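Local coordinates for protein alpha-L-rhamnosidase (Klebsiella oxytoca, PDB 4XHC) that hydrolyses terminal alpha-L-rhamnose residues from rhamnosides as a glycoside hydrolase of family GH78, and holds rhamnose in its pocket, at residues V31-L40 and D293-L301; A218-T226 and W493-F504. All blocks are in the same frame, centred on the assembly; numbering follows the deposited sequence.

Contact 1: residues V31-L40 and D293-L301. With SO4 (sulfate ion), chain E.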
# COMPACT_ATOMS: atom_id res chain seq x y z
N VAL A 31 31.01 12.61 11.98
CA VAL A 31 31.58 12.83 10.61
C VAL A 31 31.26 14.23 10.09
O VAL A 31 30.17 14.47 9.56
CB VAL A 31 31.07 11.78 9.58
CG1 VAL A 31 31.70 12.01 8.20
CG2 VAL A 31 31.33 10.36 10.08
N MET A 32 32.20 15.16 10.23
CA MET A 32 31.97 16.57 9.88
C MET A 32 32.00 16.80 8.37
O MET A 32 32.89 16.31 7.69
CB MET A 32 33.04 17.45 10.54
CG MET A 32 33.03 17.44 12.06
SD MET A 32 31.53 18.11 12.82
CE MET A 32 30.92 19.33 11.65
N MET A 33 31.04 17.57 7.87
CA MET A 33 30.97 17.90 6.44
C MET A 33 31.09 19.40 6.22
O MET A 33 31.05 20.18 7.17
CB MET A 33 29.66 17.39 5.84
CG MET A 33 29.40 15.90 6.00
SD MET A 33 30.50 14.80 5.07
CE MET A 33 29.96 15.07 3.38
N THR A 34 31.24 19.80 4.96
CA THR A 34 31.39 21.21 4.56
C THR A 34 30.59 21.46 3.27
O THR A 34 30.76 20.77 2.27
CB THR A 34 32.89 21.60 4.34
OG1 THR A 34 33.57 21.70 5.60
CG2 THR A 34 33.04 22.94 3.60
N ARG A 35 29.73 22.46 3.32
CA ARG A 35 28.89 22.81 2.19
C ARG A 35 29.58 23.97 1.43
O ARG A 35 30.21 24.81 2.07
CB ARG A 35 27.52 23.23 2.73
CG ARG A 35 26.37 23.19 1.74
CD ARG A 35 25.01 23.21 2.45
NE ARG A 35 24.62 21.86 2.85
CZ ARG A 35 24.01 20.97 2.06
NH1 ARG A 35 23.69 21.28 0.81
NH2 ARG A 35 23.72 19.77 2.54
N HIS A 36 29.49 23.99 0.10
CA HIS A 36 29.97 25.13 -0.72
C HIS A 36 28.83 25.73 -1.54
O HIS A 36 28.57 25.28 -2.66
CB HIS A 36 31.08 24.69 -1.67
CG HIS A 36 32.35 24.33 -0.98
ND1 HIS A 36 32.71 23.03 -0.71
CD2 HIS A 36 33.35 25.10 -0.49
CE1 HIS A 36 33.87 23.01 -0.09
NE2 HIS A 36 34.28 24.25 0.06
N PRO A 37 28.13 26.75 -0.99
CA PRO A 37 26.90 27.24 -1.63
C PRO A 37 27.05 27.62 -3.10
O PRO A 37 26.14 27.37 -3.89
CB PRO A 37 26.53 28.47 -0.79
CG PRO A 37 27.18 28.24 0.53
CD PRO A 37 28.46 27.51 0.22
N ASN A 38 28.19 28.22 -3.45
CA ASN A 38 28.47 28.63 -4.83
C ASN A 38 28.42 27.44 -5.81
O ASN A 38 27.73 27.50 -6.84
CB ASN A 38 29.80 29.42 -4.94
CG ASN A 38 30.93 28.84 -4.06
OD1 ASN A 38 30.86 28.86 -2.82
ND2 ASN A 38 31.98 28.34 -4.71
N PHE A 39 29.12 26.36 -5.49
CA PHE A 39 29.13 25.17 -6.34
C PHE A 39 27.75 24.54 -6.45
O PHE A 39 27.37 24.06 -7.52
CB PHE A 39 30.13 24.11 -5.85
CG PHE A 39 31.59 24.53 -5.88
CD1 PHE A 39 32.03 25.59 -6.67
CD2 PHE A 39 32.53 23.83 -5.14
CE1 PHE A 39 33.37 25.95 -6.69
CE2 PHE A 39 33.87 24.19 -5.16
CZ PHE A 39 34.29 25.25 -5.93
N LEU A 40 26.98 24.54 -5.36
CA LEU A 40 25.66 23.92 -5.37
C LEU A 40 24.64 24.70 -6.19
O LEU A 40 23.74 24.10 -6.78
CB LEU A 40 25.14 23.72 -3.95
CG LEU A 40 25.94 22.74 -3.09
CD1 LEU A 40 25.40 22.75 -1.67
CD2 LEU A 40 25.92 21.33 -3.68
N ASP A 293 17.18 17.35 -0.38
CA ASP A 293 18.13 18.38 -0.75
C ASP A 293 19.43 17.65 -1.05
O ASP A 293 19.48 16.44 -0.97
CB ASP A 293 18.32 19.36 0.40
CG ASP A 293 18.84 20.72 -0.06
OD1 ASP A 293 19.79 20.76 -0.86
OD2 ASP A 293 18.30 21.75 0.39
N VAL A 294 20.48 18.39 -1.42
CA VAL A 294 21.77 17.78 -1.71
C VAL A 294 22.46 17.37 -0.41
O VAL A 294 22.82 18.24 0.39
CB VAL A 294 22.67 18.73 -2.51
CG1 VAL A 294 24.05 18.10 -2.73
CG2 VAL A 294 22.03 19.08 -3.85
N ILE A 295 22.60 16.07 -0.19
CA ILE A 295 23.38 15.55 0.93
C ILE A 295 24.37 14.53 0.40
O ILE A 295 23.98 13.58 -0.28
CB ILE A 295 22.53 14.86 2.03
CG1 ILE A 295 21.33 15.72 2.46
CG2 ILE A 295 23.39 14.54 3.25
CD1 ILE A 295 19.99 15.15 2.05
N ALA A 296 25.63 14.70 0.74
CA ALA A 296 26.68 13.80 0.32
C ALA A 296 26.80 12.72 1.38
O ALA A 296 26.65 12.98 2.58
CB ALA A 296 27.99 14.55 0.17
N ASP A 297 27.05 11.50 0.94
CA ASP A 297 27.01 10.37 1.84
C ASP A 297 28.20 10.42 2.78
O ASP A 297 29.20 11.08 2.48
CB ASP A 297 26.99 9.06 1.03
CG ASP A 297 26.49 7.87 1.84
OD1 ASP A 297 25.74 8.04 2.83
OD2 ASP A 297 26.87 6.73 1.48
N ASP A 298 28.10 9.72 3.91
CA ASP A 298 29.24 9.52 4.81
C ASP A 298 30.04 8.24 4.47
O ASP A 298 30.56 7.58 5.35
CB ASP A 298 28.77 9.51 6.27
CG ASP A 298 27.80 8.38 6.58
OD1 ASP A 298 27.61 7.47 5.74
OD2 ASP A 298 27.24 8.39 7.69
N THR A 299 30.15 7.92 3.18
CA THR A 299 30.90 6.76 2.70
C THR A 299 32.03 7.29 1.85
O THR A 299 31.79 8.04 0.91
CB THR A 299 30.01 5.85 1.83
OG1 THR A 299 28.95 5.32 2.64
CG2 THR A 299 30.80 4.70 1.23
N PHE A 300 33.26 6.90 2.17
CA PHE A 300 34.43 7.46 1.50
C PHE A 300 35.31 6.35 0.98
O PHE A 300 35.71 5.49 1.74
CB PHE A 300 35.18 8.39 2.45
CG PHE A 300 34.35 9.55 2.91
CD1 PHE A 300 34.22 10.68 2.11
CD2 PHE A 300 33.66 9.49 4.11
CE1 PHE A 300 33.43 11.75 2.51
CE2 PHE A 300 32.88 10.56 4.52
CZ PHE A 300 32.76 11.68 3.72
N LEU A 301 35.60 6.40 -0.32
CA LEU A 301 36.40 5.39 -1.00
C LEU A 301 37.64 5.99 -1.68
O LEU A 301 37.57 6.97 -2.41
CB LEU A 301 35.53 4.65 -2.03
CG LEU A 301 34.45 3.72 -1.45
CD1 LEU A 301 33.43 3.37 -2.51
CD2 LEU A 301 35.05 2.45 -0.86
S SO4 E . 25.32 20.01 6.34
O1 SO4 E . 25.18 19.77 4.89
O2 SO4 E . 26.61 19.44 6.81
O3 SO4 E . 25.25 21.47 6.59
O4 SO4 E . 24.21 19.34 7.06
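Arg35 reaches across from strand 33-35 and puts the edge of its guanidinium group on the backbone carbonyl of Val294. The main bond runs from NH2 to Val294 O, 2.8 Å long with an N-H...O angle of 157°; the oxygen lies nearly in the guanidinium plane, and a weak second bond comes from NH1. At a neighbouring edge NE and NH2 both donate to O1 of a sulfate ion, with NH2 to O1 at 2.8 Å, so NH2 is shared between carbonyl and anion. The bend at chi3 (-84°) turns the guanidinium toward Val294 O. Asp293 OD1, 4.3 Å from Arg35 NH1 and well off the guanidinium plane, can at most add a favourable charge, since no N-H points at it. Farther along, Ala296 N is hydrogen-bonded to His277 ND1 and Asp297 O to Ser285 OG.

Apolar contacts flank the polar patch. Leu40 CD2 meets Val294 CG1 at 3.9 Å, while Met33, bent at chi2 and chi3, sets CE on Ala296 CB at 3.8 Å. Its SD lies near the plane of the Phe300 ring, a Met-aromatic contact at the edge, 4.1 Å from CZ; Val31 CG1 touches the same edge at CE2. The carboxylate of Asp298 is turned to the second subunit, where Lys186 forms a salt bridge and Ser116 a hydrogen bond.

The N-terminal strand, paired with strand 277-279, is thus tied to the 293-301 segment by a single arginine and a row of small apolar contacts. The sulfate, probably from the crystallisation liquor, suggests that Arg35 offers a positively charged surface site able to bind an anion.

Contact 2: residues A218-T226 and W493-F504; sequences AIDNVAVLT and WGAMVDYGADTF
Val222 presses CG1 onto one face of the Phe504 ring, 3.5 Å from the ring centroid and only 8° off its normal, a CH-pi contact. Trp493 CD1 lies over the centre of the opposite face, so the phenyl ring is clamped between a methyl group and the edge of an indole. Around its rim, Ile219 O comes to 3.5 Å from CE2 near the ring plane, and Ala223 CB stands at the edge, 4.0 Å from CE2. The ring therefore fills a hollow on helix 214-230 formed by Ile219, Val222 and Ala223.

Ile219 is the bump in the other direction: its CD1 settles against the backbone of Gly494, 3.8 Å from N, while CG2 reaches Trp493 CB and the Phe504 ring. Val497 CG2 closes the groove beside Ile219 CG1 at 4.1 Å. Val222, with CG1 anti to its backbone N, splits its branches, CG1 for the ring and CG2 for Val497 and Ala501 O. Farther along, Leu225 rests on Thr503 CG2 and the carbonyl of Asp502.

One polar bond pins the loop: Phe504 N donates to Thr226 OG1 at 3.0 Å and 164°, and that hydroxyl in turn donates to Val222 O one turn back. Asp502 is held by Arg174 in a salt bridge.

The axes of segments 218-226 and 493-498 approach to 9.9 Å at 81°. A Schellman motif at Gly500 turns the chain out of the helix, and 501-504 then lies against the Val222-Thr226 side of helix 214-230. Helices distant in sequence meet here as in the (alpha/alpha)6 barrel expected of a six-hairpin glycosidase domain; Phe504, backbone-bonded to His528 of the rhamnose pocket, comes two residues before the pocket's Glu506.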
# COMPACT_ATOMS: atom_id res chain seq x y z
N ALA A 218 24.18 -5.20 -32.01
CA ALA A 218 23.21 -5.68 -31.03
C ALA A 218 23.61 -5.30 -29.60
O ALA A 218 22.77 -4.92 -28.79
CB ALA A 218 23.05 -7.18 -31.15
N ILE A 219 24.90 -5.41 -29.30
CA ILE A 219 25.46 -5.02 -28.01
C ILE A 219 25.36 -3.51 -27.79
O ILE A 219 25.00 -3.06 -26.70
CB ILE A 219 26.93 -5.48 -27.88
CG1 ILE A 219 26.98 -7.00 -27.74
CG2 ILE A 219 27.62 -4.83 -26.69
CD1 ILE A 219 28.36 -7.60 -27.93
N ASP A 220 25.69 -2.74 -28.81
CA ASP A 220 25.57 -1.29 -28.74
C ASP A 220 24.12 -0.86 -28.46
O ASP A 220 23.90 0.05 -27.66
CB ASP A 220 26.09 -0.65 -30.02
CG ASP A 220 25.94 0.87 -30.02
OD1 ASP A 220 26.78 1.57 -29.41
OD2 ASP A 220 24.96 1.37 -30.64
N ASN A 221 23.15 -1.50 -29.10
CA ASN A 221 21.74 -1.16 -28.86
C ASN A 221 21.33 -1.37 -27.42
O ASN A 221 20.68 -0.52 -26.82
CB ASN A 221 20.81 -1.95 -29.78
CG ASN A 221 20.85 -1.47 -31.21
OD1 ASN A 221 21.03 -0.28 -31.47
ND2 ASN A 221 20.69 -2.39 -32.14
N VAL A 222 21.73 -2.49 -26.84
CA VAL A 222 21.43 -2.77 -25.44
C VAL A 222 22.14 -1.78 -24.51
O VAL A 222 21.57 -1.33 -23.52
CB VAL A 222 21.79 -4.21 -25.09
CG1 VAL A 222 21.73 -4.45 -23.59
CG2 VAL A 222 20.84 -5.16 -25.82
N ALA A 223 23.39 -1.45 -24.84
CA ALA A 223 24.17 -0.48 -24.07
C ALA A 223 23.51 0.89 -24.02
O ALA A 223 23.37 1.48 -22.96
CB ALA A 223 25.57 -0.36 -24.65
N VAL A 224 23.11 1.39 -25.18
CA VAL A 224 22.51 2.71 -25.28
C VAL A 224 21.22 2.80 -24.45
O VAL A 224 21.01 3.79 -23.77
CB VAL A 224 22.24 3.11 -26.75
CG1 VAL A 224 21.39 4.38 -26.84
CG2 VAL A 224 23.55 3.31 -27.49
N LEU A 225 20.38 1.76 -24.51
CA LEU A 225 19.13 1.75 -23.72
C LEU A 225 19.45 1.76 -22.24
O LEU A 225 18.75 2.41 -21.46
CB LEU A 225 18.27 0.53 -24.06
CG LEU A 225 16.96 0.36 -23.26
CD1 LEU A 225 16.08 1.61 -23.36
CD2 LEU A 225 16.20 -0.89 -23.70
N THR A 226 20.50 1.04 -21.86
CA THR A 226 20.97 1.00 -20.48
C THR A 226 21.30 2.40 -19.98
O THR A 226 20.88 2.79 -18.90
CB THR A 226 22.23 0.12 -20.32
OG1 THR A 226 22.00 -1.16 -20.92
CG2 THR A 226 22.55 -0.07 -18.86
N TRP A 493 29.78 -9.45 -22.99
CA TRP A 493 28.52 -8.73 -23.18
C TRP A 493 27.57 -9.43 -24.15
O TRP A 493 26.35 -9.37 -23.98
CB TRP A 493 28.77 -7.30 -23.64
CG TRP A 493 29.22 -6.36 -22.56
CD1 TRP A 493 28.43 -5.57 -21.79
CD2 TRP A 493 30.57 -6.08 -22.17
NE1 TRP A 493 29.19 -4.83 -20.93
CE2 TRP A 493 30.51 -5.12 -21.15
CE3 TRP A 493 31.82 -6.54 -22.59
CZ2 TRP A 493 31.65 -4.61 -20.54
CZ3 TRP A 493 32.96 -6.05 -21.98
CH2 TRP A 493 32.86 -5.09 -20.96
N GLY A 494 28.11 -10.12 -25.15
CA GLY A 494 27.29 -10.93 -26.05
C GLY A 494 26.55 -12.07 -25.35
O GLY A 494 25.46 -12.48 -25.77
N ALA A 495 27.15 -12.58 -24.27
CA ALA A 495 26.52 -13.61 -23.44
C ALA A 495 25.26 -13.08 -22.76
O ALA A 495 24.25 -13.77 -22.73
CB ALA A 495 27.49 -14.14 -22.40
N MET A 496 25.33 -11.86 -22.23
CA MET A 496 24.17 -11.21 -21.63
C MET A 496 23.09 -10.97 -22.67
O MET A 496 21.91 -11.21 -22.41
CB MET A 496 24.56 -9.90 -20.94
CG MET A 496 25.20 -10.11 -19.57
SD MET A 496 25.54 -8.59 -18.67
CE MET A 496 26.97 -7.98 -19.55
N VAL A 497 23.49 -10.55 -23.87
CA VAL A 497 22.53 -10.37 -24.95
C VAL A 497 21.87 -11.70 -25.32
O VAL A 497 20.64 -11.77 -25.39
CB VAL A 497 23.17 -9.75 -26.20
CG1 VAL A 497 22.20 -9.79 -27.38
CG2 VAL A 497 23.60 -8.32 -25.90
N ASP A 498 22.68 -12.75 -25.52
CA ASP A 498 22.15 -14.08 -25.85
C ASP A 498 21.19 -14.64 -24.78
O ASP A 498 20.25 -15.35 -25.12
CB ASP A 498 23.28 -15.09 -26.10
CG ASP A 498 24.08 -14.79 -27.37
OD1 ASP A 498 23.52 -14.21 -28.33
OD2 ASP A 498 25.27 -15.15 -27.40
N TYR A 499 21.45 -14.32 -23.51
CA TYR A 499 20.55 -14.69 -22.42
C TYR A 499 19.21 -13.94 -22.47
O TYR A 499 18.27 -14.32 -21.77
CB TYR A 499 21.20 -14.42 -21.05
CG TYR A 499 22.17 -15.46 -20.50
CD1 TYR A 499 21.82 -16.80 -20.38
CD2 TYR A 499 23.44 -15.08 -20.06
CE1 TYR A 499 22.71 -17.74 -19.86
CE2 TYR A 499 24.33 -16.01 -19.54
CZ TYR A 499 23.96 -17.33 -19.44
OH TYR A 499 24.87 -18.21 -18.92
N GLY A 500 19.13 -12.87 -23.24
CA GLY A 500 17.88 -12.13 -23.45
C GLY A 500 17.79 -10.80 -22.72
O GLY A 500 16.70 -10.29 -22.51
N ALA A 501 18.93 -10.21 -22.36
CA ALA A 501 18.95 -8.94 -21.62
C ALA A 501 18.51 -7.78 -22.49
O ALA A 501 18.93 -7.66 -23.64
CB ALA A 501 20.34 -8.68 -21.08
N ASP A 502 17.64 -6.92 -21.95
CA ASP A 502 17.26 -5.67 -22.60
C ASP A 502 18.24 -4.55 -22.25
O ASP A 502 18.44 -3.61 -23.04
CB ASP A 502 15.87 -5.23 -22.15
CG ASP A 502 14.79 -6.22 -22.55
OD1 ASP A 502 14.56 -6.39 -23.77
OD2 ASP A 502 14.15 -6.80 -21.64
N THR A 503 18.83 -4.67 -21.06
CA THR A 503 19.82 -3.73 -20.54
C THR A 503 20.92 -4.51 -19.84
O THR A 503 20.68 -5.62 -19.37
CB THR A 503 19.18 -2.77 -19.52
OG1 THR A 503 18.50 -3.52 -18.52
CG2 THR A 503 18.18 -1.88 -20.21
N PHE A 504 22.12 -3.95 -19.76
CA PHE A 504 23.24 -4.66 -19.15
C PHE A 504 23.21 -4.62 -17.62
O PHE A 504 22.74 -3.65 -17.01
CB PHE A 504 24.58 -4.20 -19.72
CG PHE A 504 24.81 -4.64 -21.13
CD1 PHE A 504 24.65 -5.97 -21.49
CD2 PHE A 504 25.17 -3.73 -22.11
CE1 PHE A 504 24.83 -6.38 -22.80
CE2 PHE A 504 25.36 -4.14 -23.42
CZ PHE A 504 25.19 -5.46 -23.76

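Contacts 1 and 2 lie on opposite sides of the chain's centre, their centres 35 Å apart and their nearest atoms about 19 Å apart. Along the chain their segments alternate: 31-40, 218-226, 293-301, then 493-504. Contact 1 brings the N-terminal strand and the start of helix 37-45 onto a loop and short strand of the catalytic region, close to the second subunit; contact 2 packs helix 214-230 against the end of helix 482-498 and its loop, deeper in the same region. The bound rhamnose is about 9 Å from the Asp297 side chain and about 11 Å from that of Thr226, so neither of these side chains touches the sugar.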